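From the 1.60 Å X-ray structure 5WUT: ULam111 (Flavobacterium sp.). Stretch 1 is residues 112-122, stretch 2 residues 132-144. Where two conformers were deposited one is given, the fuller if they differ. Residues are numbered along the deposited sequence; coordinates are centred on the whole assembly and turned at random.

Stretch 1 (112-122) GWPQCGEIDIL
Stretch 2 (132-144) VFTSLHTTASHGN

Antiparallel strands are registered by their backbones, but side chains at the strand ends often decide how the flanking loops are held. The pairing of residues 112-122 with 132-144 in ULam111 illustrates this, burying 667 Å², both sides summed, between the two stretches; their strands 118-121 and 132-137 run antiparallel at 177°, with axes approaching to 4.8 Å.

Stretch 1 opens at G112, which leaves a helix with phi/psi 74/174, a positive phi that favours glycine. W113 (-94/139; chi1 t, chi2 98°) sets CA-to-CB sideways yet brings its ring end inward: CZ2 lies 3.9 Å from H137 CB, and CH2 lies 3.9 Å from G143 N at the ring edge. H142 (chi1 p, chi2 -90°) turns its edge toward the indole face, centroids 5.7 Å apart and planes at 78°. W113 NE1 also donates to E118 OE1 (2.8 Å), tying the loop to the strand.

A cis peptide bond precedes P114 (-95/4, C-gamma endo), which points toward stretch 2 and lays CG over the H142 ring, 3.6 Å from its centroid. That imidazole is steadied by its own loop, H142 ND1 donating to T138 O at 2.7 Å. P114 starts a type I turn closed by G117 N to P114 O (3.0 Å). Within it, Q115 (-60/-33; t, p, chi3 24°) directs its CB away overall, but the long side chain returns so that OE1 accepts a very short 2.5 Å bond from T139 OG1 (T139 chi1 m). Water 1 links Q115 O and T139 N, 3.0 Å from each. C116 (-66/-24, p) points away and is buried.

G117 (86/152) suits its place because a CB would jam against the preceding carbonyl; its CA approaches H137 O at 3.3 Å. The ladder then begins. E118 (-145/140; t, t) pairs with H137 through a weak bond from E118 N to H137 O (2.9 Å) and a straighter one from H137 N to E118 O (3.1 Å).

I119 (-121/117; m, t) faces L136 (m, m) in a non-hydrogen-bonded pair, CA atoms 5.0 Å apart; I119 CG2 meets L136 CD1 at 4.1 Å, an apolar contact between two buried side chains, on the face opposite to that of E118, D120, S135 and H137.

D120 (-102/109; m, chi2 -28°) returns to the face of E118, S135 and H137. D120 N donates to S135 O (2.9 Å), and S135 N to D120 O (3.2 Å). D120 OD2 lies 3.1 Å from H137 NE2 at the imidazole edge (chi1 m, chi2 -99°), while G143 N donates to H137 ND1 at 3.0 Å. Beyond, water 3 bridges I121 O (2.9 Å) and F133 O (2.8 Å) before the chain corners at L122.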

ATOM      1  N   GLY A 112      -8.095 -29.534  14.745  1.00 18.05           N
ATOM      2  CA  GLY A 112      -6.670 -29.252  14.741  1.00 16.67           C
ATOM      3  C   GLY A 112      -6.235 -28.256  13.673  1.00 15.64           C
ATOM      4  O   GLY A 112      -7.037 -27.793  12.871  1.00 16.43           O
ATOM      5  N   TRP A 113      -4.959 -27.893  13.722  1.00 13.52           N
ATOM      6  CA  TRP A 113      -4.293 -27.116  12.680  1.00 13.15           C
ATOM      7  C   TRP A 113      -3.623 -28.111  11.740  1.00 16.22           C
ATOM      8  O   TRP A 113      -3.027 -29.076  12.211  1.00 17.03           O
ATOM      9  CB  TRP A 113      -3.267 -26.154  13.304  1.00 13.38           C
ATOM     10  CG  TRP A 113      -2.574 -25.233  12.335  1.00 12.94           C
ATOM     11  CD1 TRP A 113      -2.898 -23.938  12.076  1.00 12.08           C
ATOM     12  CD2 TRP A 113      -1.442 -25.537  11.510  1.00 13.33           C
ATOM     13  NE1 TRP A 113      -2.052 -23.416  11.129  1.00 14.04           N
ATOM     14  CE2 TRP A 113      -1.139 -24.374  10.772  1.00 13.53           C
ATOM     15  CE3 TRP A 113      -0.650 -26.678  11.327  1.00 14.64           C
ATOM     16  CZ2 TRP A 113      -0.079 -24.315   9.865  1.00 14.67           C
ATOM     17  CZ3 TRP A 113       0.414 -26.618  10.415  1.00 13.39           C
ATOM     18  CH2 TRP A 113       0.681 -25.446   9.693  1.00 14.94           C
ATOM     19  N   PRO A 114      -3.680 -27.877  10.419  1.00 14.29           N
ATOM     20  CA  PRO A 114      -4.177 -26.686   9.727  1.00 12.97           C
ATOM     21  C   PRO A 114      -5.623 -26.727   9.268  1.00 14.14           C
ATOM     22  O   PRO A 114      -6.046 -25.777   8.620  1.00 12.03           O
ATOM     23  CB  PRO A 114      -3.273 -26.626   8.500  1.00 12.84           C
ATOM     24  CG  PRO A 114      -3.124 -28.074   8.139  1.00 12.58           C
ATOM     25  CD  PRO A 114      -2.997 -28.786   9.477  1.00 14.96           C
ATOM     26  N   GLN A 115      -6.374 -27.778   9.575  1.00 13.71           N
ATOM     27  CA  GLN A 115      -7.742 -27.872   9.064  1.00 13.48           C
ATOM     28  C   GLN A 115      -8.596 -26.699   9.536  1.00 14.14           C
ATOM     29  O   GLN A 115      -9.487 -26.231   8.819  1.00 14.97           O
ATOM     30  CB  GLN A 115      -8.384 -29.201   9.487  1.00 15.75           C
ATOM     31  CG  GLN A 115      -9.824 -29.395   9.015  1.00 18.06           C
ATOM     32  CD  GLN A 115      -9.929 -29.700   7.531  1.00 23.57           C
ATOM     33  OE1 GLN A 115      -8.983 -30.192   6.911  1.00 25.06           O
ATOM     34  NE2 GLN A 115     -11.093 -29.411   6.951  1.00 24.38           N
ATOM     35  N   CYS A 116      -8.306 -26.214  10.737  1.00 12.60           N
ATOM     36  CA  CYS A 116      -9.071 -25.122  11.337  1.00 13.28           C
ATOM     37  C   CYS A 116      -8.911 -23.819  10.565  1.00 11.51           C
ATOM     38  O   CYS A 116      -9.771 -22.945  10.629  1.00 10.85           O
ATOM     39  CB  CYS A 116      -8.640 -24.897  12.787  1.00 11.18           C
ATOM     40  SG  CYS A 116      -6.905 -24.435  12.972  1.00 13.26           S
ATOM     41  N   GLY A 117      -7.811 -23.689   9.834  1.00 11.31           N
ATOM     42  CA  GLY A 117      -7.526 -22.444   9.142  1.00 12.30           C
ATOM     43  C   GLY A 117      -6.791 -21.405   9.981  1.00  9.75           C
ATOM     44  O   GLY A 117      -6.919 -21.348  11.219  1.00 10.76           O
ATOM     45  N   GLU A 118      -6.025 -20.560   9.292  1.00  7.71           N
ATOM     46  CA  GLU A 118      -5.231 -19.518   9.926  1.00  6.98           C
ATOM     47  C   GLU A 118      -5.200 -18.300   9.019  1.00  8.90           C
ATOM     48  O   GLU A 118      -5.092 -18.448   7.798  1.00 10.00           O
ATOM     49  CB  GLU A 118      -3.809 -20.027  10.196  1.00 11.24           C
ATOM     50  CG  GLU A 118      -2.832 -18.968  10.717  1.00  9.54           C
ATOM     51  CD  GLU A 118      -1.431 -19.511  10.981  1.00 11.23           C
ATOM     52  OE1 GLU A 118      -1.270 -20.736  11.168  1.00 13.34           O
ATOM     53  OE2 GLU A 118      -0.484 -18.711  11.004  1.00 10.39           O
ATOM     54  N   ILE A 119      -5.302 -17.112   9.609  1.00  9.14           N
ATOM     55  CA  ILE A 119      -5.198 -15.844   8.875  1.00  8.41           C
ATOM     56  C   ILE A 119      -4.052 -15.025   9.455  1.00  8.90           C
ATOM     57  O   ILE A 119      -4.091 -14.658  10.627  1.00  8.19           O
ATOM     58  CB  ILE A 119      -6.499 -14.997   8.951  1.00  8.84           C
ATOM     59  CG1 ILE A 119      -7.735 -15.855   8.668  1.00 10.10           C
ATOM     60  CG2 ILE A 119      -6.395 -13.765   8.001  1.00  9.25           C
ATOM     61  CD1 ILE A 119      -9.043 -15.129   8.902  1.00  7.54           C
ATOM     62  N   ASP A 120      -3.030 -14.749   8.644  1.00  8.38           N
ATOM     63  CA  ASP A 120      -1.864 -14.008   9.099  1.00  8.82           C
ATOM     64  C   ASP A 120      -1.955 -12.570   8.619  1.00 10.56           C
ATOM     65  O   ASP A 120      -1.778 -12.284   7.424  1.00  9.75           O
ATOM     66  CB  ASP A 120      -0.571 -14.639   8.585  1.00 10.04           C
ATOM     67  CG  ASP A 120      -0.355 -16.031   9.111  1.00 13.48           C
ATOM     68  OD1 ASP A 120      -0.844 -16.332  10.207  1.00 11.93           O
ATOM     69  OD2 ASP A 120       0.344 -16.808   8.438  1.00 17.55           O
ATOM     70  N   ILE A 121      -2.195 -11.662   9.558  1.00  7.59           N
ATOM     71  CA  ILE A 121      -2.546 -10.285   9.218  1.00  7.39           C
ATOM     72  C   ILE A 121      -1.359  -9.319   9.344  1.00 10.00           C
ATOM     73  O   ILE A 121      -1.068  -8.561   8.417  1.00 10.10           O
ATOM     74  CB  ILE A 121      -3.712  -9.806  10.109  1.00  8.15           C
ATOM     75  CG1 ILE A 121      -4.897 -10.775   9.987  1.00  8.47           C
ATOM     76  CG2 ILE A 121      -4.106  -8.372   9.736  1.00  9.00           C
ATOM     77  CD1 ILE A 121      -6.050 -10.479  10.974  1.00 11.98           C
ATOM     78  N   LEU A 122      -0.701  -9.323  10.509  1.00  8.13           N
ATOM     79  CA  LEU A 122       0.566  -8.628  10.696  1.00  9.45           C
ATOM     80  C   LEU A 122       1.623  -9.707  10.813  1.00  9.09           C
ATOM     81  O   LEU A 122       1.567 -10.518  11.724  1.00  9.38           O
ATOM     82  CB  LEU A 122       0.546  -7.734  11.952  1.00 10.75           C
ATOM     83  CG  LEU A 122       1.779  -6.887  12.334  1.00 10.70           C
ATOM     84  CD1 LEU A 122       1.351  -5.918  13.412  1.00 11.88           C
ATOM     85  CD2 LEU A 122       3.017  -7.664  12.809  1.00 12.05           C
ATOM     86  N   VAL A 132       6.634  -6.987   4.772  1.00 11.55           N
ATOM     87  CA  VAL A 132       5.633  -7.686   5.581  1.00 11.58           C
ATOM     88  C   VAL A 132       5.006  -8.806   4.775  1.00 12.35           C
ATOM     89  O   VAL A 132       5.068  -8.811   3.545  1.00 12.67           O
ATOM     90  CB  VAL A 132       4.531  -6.755   6.087  1.00 10.82           C
ATOM     91  CG1 VAL A 132       5.135  -5.644   6.926  1.00 14.14           C
ATOM     92  CG2 VAL A 132       3.731  -6.196   4.919  1.00 12.33           C
ATOM     93  N   PHE A 133       4.383  -9.748   5.474  1.00  9.97           N
ATOM     94  CA  PHE A 133       3.796 -10.922   4.839  1.00 11.24           C
ATOM     95  C   PHE A 133       2.336 -11.013   5.234  1.00 11.79           C
ATOM     96  O   PHE A 133       1.998 -10.698   6.370  1.00 11.92           O
ATOM     97  CB  PHE A 133       4.548 -12.190   5.255  1.00 15.03           C
ATOM     98  CG  PHE A 133       6.024 -12.147   4.957  1.00 17.68           C
ATOM     99  CD1 PHE A 133       6.910 -11.513   5.822  1.00 17.94           C
ATOM    100  CD2 PHE A 133       6.525 -12.743   3.815  1.00 19.57           C
ATOM    101  CE1 PHE A 133       8.269 -11.467   5.542  1.00 19.07           C
ATOM    102  CE2 PHE A 133       7.884 -12.699   3.534  1.00 20.27           C
ATOM    103  CZ  PHE A 133       8.750 -12.062   4.402  1.00 22.45           C
ATOM    104  N   THR A 134       1.478 -11.395   4.292  1.00  9.19           N
ATOM    105  CA  THR A 134       0.061 -11.649   4.555  1.00  8.13           C
ATOM    106  C   THR A 134      -0.249 -13.008   3.964  1.00 10.74           C
ATOM    107  O   THR A 134       0.074 -13.251   2.802  1.00  9.70           O
ATOM    108  CB  THR A 134      -0.846 -10.578   3.938  1.00  9.17           C
ATOM    109  OG1 THR A 134      -0.549 -10.455   2.541  1.00 10.22           O
ATOM    110  CG2 THR A 134      -0.613  -9.243   4.612  1.00 10.59           C
ATOM    111  N   SER A 135      -0.838 -13.900   4.766  1.00  9.86           N
ATOM    112  CA  SER A 135      -0.926 -15.315   4.404  1.00  9.88           C
ATOM    113  C   SER A 135      -2.152 -16.009   4.952  1.00 10.55           C
ATOM    114  O   SER A 135      -2.780 -15.544   5.912  1.00 10.29           O
ATOM    115  CB  SER A 135       0.297 -16.091   4.905  1.00 11.54           C
ATOM    116  OG  SER A 135       1.503 -15.368   4.748  1.00 14.07           O
ATOM    117  N   LEU A 136      -2.432 -17.163   4.355  1.00  8.47           N
ATOM    118  CA  LEU A 136      -3.436 -18.120   4.836  1.00  9.11           C
ATOM    119  C   LEU A 136      -2.776 -19.479   5.007  1.00  9.30           C
ATOM    120  O   LEU A 136      -1.911 -19.836   4.225  1.00 10.40           O
ATOM    121  CB  LEU A 136      -4.607 -18.266   3.866  1.00  8.97           C
ATOM    122  CG  LEU A 136      -5.560 -17.093   3.637  1.00 12.71           C
ATOM    123  CD1 LEU A 136      -6.009 -16.398   4.913  1.00 12.13           C
ATOM    124  CD2 LEU A 136      -4.932 -16.122   2.676  1.00 13.16           C
ATOM    125  N   HIS A 137      -3.187 -20.224   6.031  1.00  9.13           N
ATOM    126  CA  HIS A 137      -2.800 -21.626   6.178  1.00 11.72           C
ATOM    127  C   HIS A 137      -4.064 -22.451   6.295  1.00 10.66           C
ATOM    128  O   HIS A 137      -4.980 -22.102   7.054  1.00 10.88           O
ATOM    129  CB  HIS A 137      -1.922 -21.846   7.407  1.00 11.03           C
ATOM    130  CG  HIS A 137      -0.642 -21.090   7.355  1.00 11.86           C
ATOM    131  ND1 HIS A 137       0.548 -21.670   6.973  1.00 12.95           N
ATOM    132  CD2 HIS A 137      -0.371 -19.788   7.598  1.00 10.58           C
ATOM    133  CE1 HIS A 137       1.503 -20.758   7.004  1.00 16.10           C
ATOM    134  NE2 HIS A 137       0.970 -19.607   7.377  1.00 12.54           N
ATOM    135  N   THR A 138      -4.136 -23.511   5.500  1.00 10.50           N
ATOM    136  CA  THR A 138      -5.303 -24.387   5.423  1.00  9.68           C
ATOM    137  C   THR A 138      -4.818 -25.810   5.157  1.00 12.23           C
ATOM    138  O   THR A 138      -3.637 -26.016   4.895  1.00 11.49           O
ATOM    139  CB  THR A 138      -6.241 -23.978   4.281  1.00 11.91           C
ATOM    140  OG1 THR A 138      -5.544 -24.148   3.044  1.00 11.24           O
ATOM    141  CG2 THR A 138      -6.651 -22.525   4.389  1.00 11.70           C
ATOM    142  N   THR A 139      -5.732 -26.773   5.132  1.00 13.27           N
ATOM    143  CA  THR A 139      -5.334 -28.120   4.715  1.00 13.61           C
ATOM    144  C   THR A 139      -4.753 -28.105   3.294  1.00 15.38           C
ATOM    145  O   THR A 139      -3.747 -28.766   3.014  1.00 16.70           O
ATOM    146  CB  THR A 139      -6.509 -29.094   4.794  1.00 15.15           C
ATOM    147  OG1 THR A 139      -6.739 -29.410   6.167  1.00 14.17           O
ATOM    148  CG2 THR A 139      -6.210 -30.387   4.038  1.00 19.40           C
ATOM    149  N   ALA A 140      -5.358 -27.316   2.413  1.00 13.60           N
ATOM    150  CA  ALA A 140      -4.891 -27.235   1.031  1.00 13.94           C
ATOM    151  C   ALA A 140      -3.469 -26.670   0.898  1.00 14.85           C
ATOM    152  O   ALA A 140      -2.713 -27.101   0.026  1.00 14.92           O
ATOM    153  CB  ALA A 140      -5.878 -26.393   0.188  1.00 14.60           C
ATOM    154  N   SER A 141      -3.109 -25.697   1.736  1.00 12.86           N
ATOM    155  CA  SER A 141      -1.759 -25.134   1.727  1.00 13.08           C
ATOM    156  C   SER A 141      -1.403 -24.565   3.098  1.00 14.42           C
ATOM    157  O   SER A 141      -2.064 -23.655   3.585  1.00 11.62           O
ATOM    158  CB  SER A 141      -1.613 -24.045   0.651  1.00 13.22           C
ATOM    159  OG  SER A 141      -0.235 -23.758   0.439  1.00 14.70           O
ATOM    160  N   HIS A 142      -0.367 -25.108   3.717  1.00 12.97           N
ATOM    161  CA  HIS A 142       0.023 -24.712   5.070  1.00 11.90           C
ATOM    162  C   HIS A 142       1.522 -24.856   5.283  1.00 13.68           C
ATOM    163  O   HIS A 142       2.177 -25.626   4.595  1.00 14.36           O
ATOM    164  CB  HIS A 142      -0.714 -25.566   6.105  1.00 12.93           C
ATOM    165  CG  HIS A 142      -0.598 -27.040   5.861  1.00 13.86           C
ATOM    166  ND1 HIS A 142      -1.499 -27.730   5.078  1.00 13.80           N
ATOM    167  CD2 HIS A 142       0.325 -27.948   6.258  1.00 15.91           C
ATOM    168  CE1 HIS A 142      -1.154 -29.003   5.028  1.00 15.58           C
ATOM    169  NE2 HIS A 142      -0.048 -29.162   5.731  1.00 16.59           N
ATOM    170  N   GLY A 143       2.047 -24.139   6.270  1.00 14.15           N
ATOM    171  CA  GLY A 143       3.468 -24.168   6.566  1.00 14.40           C
ATOM    172  C   GLY A 143       4.151 -23.274   5.554  1.00 14.74           C
ATOM    173  O   GLY A 143       4.132 -22.051   5.691  1.00 15.81           O
ATOM    174  N   ASN A 144       4.752 -23.883   4.537  1.00 15.19           N
ATOM    175  CA  ASN A 144       5.276 -23.108   3.415  0.52 17.38           C
ATOM    176  C   ASN A 144       4.137 -22.866   2.436  1.00 14.57           C
ATOM    177  O   ASN A 144       4.120 -23.358   1.307  1.00 16.03           O
ATOM    178  CB  ASN A 144       6.468 -23.805   2.741  0.52 17.59           C
ATOM    179  CG  ASN A 144       6.211 -25.271   2.455  0.52 17.32           C
ATOM    180  OD1 ASN A 144       5.508 -25.952   3.202  0.52 20.13           O
ATOM    181  ND2 ASN A 144       6.795 -25.769   1.372  0.52 20.44           N
TER
HETATM  182  O   HOH W   1      -8.568 -26.305   5.963  1.00 13.79           O
HETATM  183  O   HOH W   2       2.668 -15.561   7.119  1.00 28.37           O
HETATM  184  O   HOH W   3       1.685  -8.204   7.493  1.00  9.93           O